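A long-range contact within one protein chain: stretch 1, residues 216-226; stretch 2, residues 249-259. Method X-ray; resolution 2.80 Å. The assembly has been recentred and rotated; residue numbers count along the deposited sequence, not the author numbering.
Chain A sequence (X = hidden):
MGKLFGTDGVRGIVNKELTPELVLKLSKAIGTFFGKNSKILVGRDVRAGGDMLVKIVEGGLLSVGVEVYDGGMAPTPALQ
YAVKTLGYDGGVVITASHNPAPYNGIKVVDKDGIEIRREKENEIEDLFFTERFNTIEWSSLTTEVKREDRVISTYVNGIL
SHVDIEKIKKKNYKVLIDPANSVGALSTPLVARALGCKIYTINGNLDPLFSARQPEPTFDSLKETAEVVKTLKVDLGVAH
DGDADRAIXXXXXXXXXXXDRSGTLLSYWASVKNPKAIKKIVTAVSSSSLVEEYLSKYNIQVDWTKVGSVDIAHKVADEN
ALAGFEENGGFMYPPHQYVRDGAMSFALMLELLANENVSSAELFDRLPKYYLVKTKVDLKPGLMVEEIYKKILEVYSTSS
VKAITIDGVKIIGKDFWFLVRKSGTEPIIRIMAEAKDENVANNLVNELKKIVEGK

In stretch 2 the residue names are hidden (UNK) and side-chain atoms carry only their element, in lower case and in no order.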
# COMPACT_ATOMS: atom_id res chain seq x y z
N GLU A 216 -4.48 2.11 10.27
CA GLU A 216 -3.16 1.95 9.71
C GLU A 216 -2.26 1.19 10.67
O GLU A 216 -1.99 1.66 11.77
CB GLU A 216 -2.58 3.31 9.39
CG GLU A 216 -1.12 3.27 9.02
CD GLU A 216 -0.50 4.65 9.04
OE1 GLU A 216 -0.94 5.48 9.88
OE2 GLU A 216 0.44 4.90 8.25
N PRO A 217 -1.79 -0.00 10.27
CA PRO A 217 -0.92 -0.84 11.09
C PRO A 217 0.48 -0.28 11.34
O PRO A 217 1.31 -0.18 10.43
CB PRO A 217 -0.93 -2.17 10.34
CG PRO A 217 -1.04 -1.74 8.94
CD PRO A 217 -2.10 -0.68 9.00
N THR A 218 0.74 0.07 12.59
CA THR A 218 2.03 0.64 13.00
C THR A 218 2.45 -0.06 14.28
O THR A 218 1.62 -0.72 14.93
CB THR A 218 1.89 2.13 13.33
OG1 THR A 218 0.96 2.29 14.40
CG2 THR A 218 1.37 2.89 12.13
N PHE A 219 3.72 0.06 14.65
CA PHE A 219 4.19 -0.57 15.88
C PHE A 219 3.29 -0.10 17.02
O PHE A 219 3.07 -0.82 17.99
CB PHE A 219 5.63 -0.17 16.21
CG PHE A 219 6.65 -0.77 15.31
CD1 PHE A 219 6.92 -0.20 14.06
CD2 PHE A 219 7.36 -1.89 15.70
CE1 PHE A 219 7.91 -0.75 13.22
CE2 PHE A 219 8.34 -2.44 14.87
CZ PHE A 219 8.61 -1.87 13.63
N ASP A 220 2.74 1.10 16.91
CA ASP A 220 1.89 1.58 17.98
C ASP A 220 0.47 1.03 17.94
O ASP A 220 -0.08 0.69 18.99
CB ASP A 220 1.85 3.10 17.99
CG ASP A 220 1.65 3.65 19.38
OD1 ASP A 220 0.51 4.07 19.74
OD2 ASP A 220 2.65 3.62 20.14
N SER A 221 -0.13 0.96 16.76
CA SER A 221 -1.49 0.46 16.64
C SER A 221 -1.55 -1.04 16.82
O SER A 221 -2.57 -1.58 17.25
CB SER A 221 -2.08 0.83 15.28
OG SER A 221 -1.31 0.30 14.21
N LEU A 222 -0.46 -1.72 16.48
CA LEU A 222 -0.44 -3.16 16.61
C LEU A 222 -0.07 -3.55 18.02
O LEU A 222 -0.20 -4.71 18.41
CB LEU A 222 0.56 -3.77 15.63
CG LEU A 222 0.18 -3.48 14.17
CD1 LEU A 222 1.11 -4.22 13.25
CD2 LEU A 222 -1.26 -3.89 13.93
N LYS A 223 0.39 -2.56 18.79
CA LYS A 223 0.78 -2.78 20.17
C LYS A 223 0.02 -3.94 20.84
O LYS A 223 0.62 -4.93 21.23
CB LYS A 223 0.56 -1.50 20.99
CG LYS A 223 1.77 -1.03 21.81
CD LYS A 223 3.01 -0.88 20.91
CE LYS A 223 4.12 0.03 21.52
NZ LYS A 223 3.67 1.45 21.65
N GLU A 224 -1.29 -3.81 20.94
CA GLU A 224 -2.09 -4.83 21.60
C GLU A 224 -2.28 -6.14 20.85
O GLU A 224 -2.35 -7.20 21.48
CB GLU A 224 -3.46 -4.29 21.96
CG GLU A 224 -3.46 -3.07 22.82
CD GLU A 224 -4.86 -2.58 23.03
OE1 GLU A 224 -5.54 -2.33 22.01
OE2 GLU A 224 -5.29 -2.46 24.21
N THR A 225 -2.39 -6.10 19.53
CA THR A 225 -2.58 -7.36 18.86
C THR A 225 -1.27 -8.15 18.96
O THR A 225 -1.29 -9.38 19.11
CB THR A 225 -3.09 -7.19 17.39
OG1 THR A 225 -1.99 -6.93 16.52
CG2 THR A 225 -4.11 -6.06 17.29
N ALA A 226 -0.14 -7.45 18.92
CA ALA A 226 1.17 -8.11 19.06
C ALA A 226 1.11 -8.92 20.36
O ALA A 226 1.67 -10.02 20.47
CB ALA A 226 2.28 -7.07 19.15
N UNK A 249 3.57 -7.99 9.19
CA UNK A 249 3.55 -9.21 10.00
C UNK A 249 4.06 -9.13 11.42
O UNK A 249 4.78 -8.20 11.80
c UNK A 249 4.11 -9.87 6.81
c UNK A 249 2.91 -11.74 7.72
c UNK A 249 4.31 -10.33 9.28
c UNK A 249 2.76 -11.26 5.35
c UNK A 249 2.41 -12.05 6.44
c UNK A 249 3.61 -10.17 5.53
c UNK A 249 3.77 -10.65 7.91
N UNK A 250 3.67 -10.13 12.20
CA UNK A 250 4.06 -10.24 13.60
C UNK A 250 4.47 -11.70 13.78
O UNK A 250 3.63 -12.58 13.65
c UNK A 250 1.07 -8.17 14.94
c UNK A 250 3.33 -9.90 15.97
c UNK A 250 2.31 -8.54 14.15
c UNK A 250 2.88 -9.92 14.52
N UNK A 251 5.75 -11.95 14.05
CA UNK A 251 6.24 -13.33 14.20
C UNK A 251 5.89 -14.02 15.52
O UNK A 251 5.30 -13.43 16.43
c UNK A 251 8.49 -12.64 15.09
o UNK A 251 7.94 -12.50 16.22
c UNK A 251 7.74 -13.38 14.01
o UNK A 251 9.65 -12.20 14.82
N UNK A 252 6.28 -15.29 15.60
CA UNK A 252 6.03 -16.14 16.77
C UNK A 252 6.42 -15.52 18.12
O UNK A 252 5.82 -15.85 19.14
c UNK A 252 6.76 -17.47 16.58
o UNK A 252 7.83 -17.31 15.66
N UNK A 253 7.41 -14.63 18.11
CA UNK A 253 7.85 -13.97 19.34
C UNK A 253 6.87 -12.90 19.77
O UNK A 253 6.93 -12.41 20.90
c UNK A 253 10.32 -14.28 18.72
c UNK A 253 10.52 -15.43 19.71
o UNK A 253 11.61 -16.06 19.66
o UNK A 253 9.60 -15.70 20.52
c UNK A 253 9.22 -13.32 19.14
N UNK A 254 5.97 -12.52 18.88
CA UNK A 254 4.99 -11.50 19.22
C UNK A 254 5.53 -10.11 18.98
O UNK A 254 5.11 -9.15 19.61
N UNK A 255 6.50 -10.02 18.07
CA UNK A 255 7.08 -8.73 17.75
C UNK A 255 6.70 -8.35 16.33
O UNK A 255 6.81 -9.17 15.40
c UNK A 255 9.24 -10.01 17.30
n UNK A 255 11.26 -11.33 16.98
n UNK A 255 12.98 -12.51 16.01
n UNK A 255 13.41 -10.63 17.25
c UNK A 255 12.55 -11.50 16.76
c UNK A 255 10.69 -10.22 17.74
c UNK A 255 8.61 -8.79 17.91
N UNK A 256 6.24 -7.12 16.14
CA UNK A 256 5.85 -6.71 14.81
C UNK A 256 7.10 -6.47 13.96
O UNK A 256 8.13 -6.03 14.48
c UNK A 256 5.66 -4.23 14.35
c UNK A 256 4.92 -5.44 14.83
c UNK A 256 4.33 -5.24 16.21
N UNK A 257 7.01 -6.80 12.68
CA UNK A 257 8.10 -6.63 11.73
C UNK A 257 7.70 -5.55 10.72
O UNK A 257 6.57 -5.50 10.25
c UNK A 257 8.71 -9.12 11.91
c UNK A 257 10.09 -8.97 12.52
n UNK A 257 10.33 -9.65 13.63
o UNK A 257 10.95 -8.26 11.98
c UNK A 257 8.34 -7.95 11.00
N UNK A 258 8.63 -4.67 10.37
CA UNK A 258 8.28 -3.59 9.46
C UNK A 258 8.16 -4.00 7.99
O UNK A 258 8.81 -4.95 7.51
n UNK A 258 8.18 0.88 8.26
c UNK A 258 4.84 0.68 9.84
c UNK A 258 5.03 -0.54 10.49
c UNK A 258 7.04 0.56 8.95
c UNK A 258 9.25 -2.41 9.60
c UNK A 258 5.82 1.25 9.07
c UNK A 258 9.11 -0.12 8.45
c UNK A 258 6.24 -1.23 10.38
c UNK A 258 8.59 -1.10 9.25
c UNK A 258 7.26 -0.68 9.59
N UNK A 259 7.32 -3.26 7.28
CA UNK A 259 7.08 -3.55 5.88
C UNK A 259 8.26 -3.87 5.00
O UNK A 259 8.13 -4.68 4.09

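Position 249 carries seven side-chain carbons, one followed by a ring of six. Its CA-to-CB bond points away from stretch 1 and the ring touches nothing there. This is F249, in a strand.

Position 250 has four carbons, forked at the first, with one arm two carbons long. The long arm reaches T225 and L222. A beta-branched chain of this shape is isoleucine, I250. I250 CD1 lies 3.7 Å from T225 OG1 and 4.3 Å from L222 CD1. Its CA-to-CB bond points toward stretch 1, and I250 CD1 lies 4.1 Å from A226 CA.

Position 251 has two carbons, the second carrying two oxygens. It is out of reach of stretch 1. The short carboxylate is D251.

Position 252 has one carbon and one oxygen, also out of reach. It is S252.

Position 253 has three carbons, the third carrying two oxygens. The end of the chain leads away from stretch 1. This is E253. E253 N donates a weak hydrogen bond to D251 OD1 at 2.9 Å.

Position 254 has no side-chain atoms. Its phi/psi of 86/25 would jam a CB against the carbonyl O of E253, and an ideal CB at 254 would also sit 3.3 Å from A226 O. The residue is G254. It closes a type I turn begun at D251, with G254 N bonded to D251 O at 2.7 Å. G254 O lies 3.5 Å from A226 CB.

Position 255 has three carbons, a nitrogen, then a carbon carrying two more nitrogens. That guanidinium marks R255. Its CA-to-CB bond points away from stretch 1. R255 NE forms a salt bridge with D251 OD2 at 2.8 Å.

Position 256 has three carbons, one bearing the other two. Its CA-to-CB bond points toward stretch 1. One branch lies over a face of the F219 ring; the other is near L222 and A226. This is V256. V256 CG2 is 3.2 Å from F219 CD2, and V256 CG1 is 4.1 Å from L222 CB and 4.0 Å from A226 CB.

Position 257 has three carbons, the third carrying one oxygen and one nitrogen. Its CA-to-CB bond points away from stretch 1. The amide is Q257, and Q257 NE2 donates to D251 OD2 at 2.9 Å.

Position 258 has one carbon, then fused five- and six-membered rings holding eight carbons and one nitrogen. The indole reaches P217, T218 and F219. This is W258. P217 O sits at the ring edge, 3.7 Å from W258 CH2, and F219 CE1 is 3.3 Å from W258 CE3.

Position 259 has no side-chain atoms and makes no contact with stretch 1. It is G259.

The contact is mainly apolar, with no hydrogen bond across it. I250, V256 and W258 present carbon to L222, A226 and F219. The F219 and W258 six-membered rings are inclined by 30°, their centroids 5.2 Å apart, but slid so that they barely overlap. Within stretch 2, D251 OD1 accepts weak hydrogen bonds from backbone N atoms of the turn and of R255, while OD2 takes R255 NE and Q257 NE2. The side chains of D251, R255 and Q257 do not touch stretch 1.

Stretch 2 (249-259) FIDSEGRVQWG
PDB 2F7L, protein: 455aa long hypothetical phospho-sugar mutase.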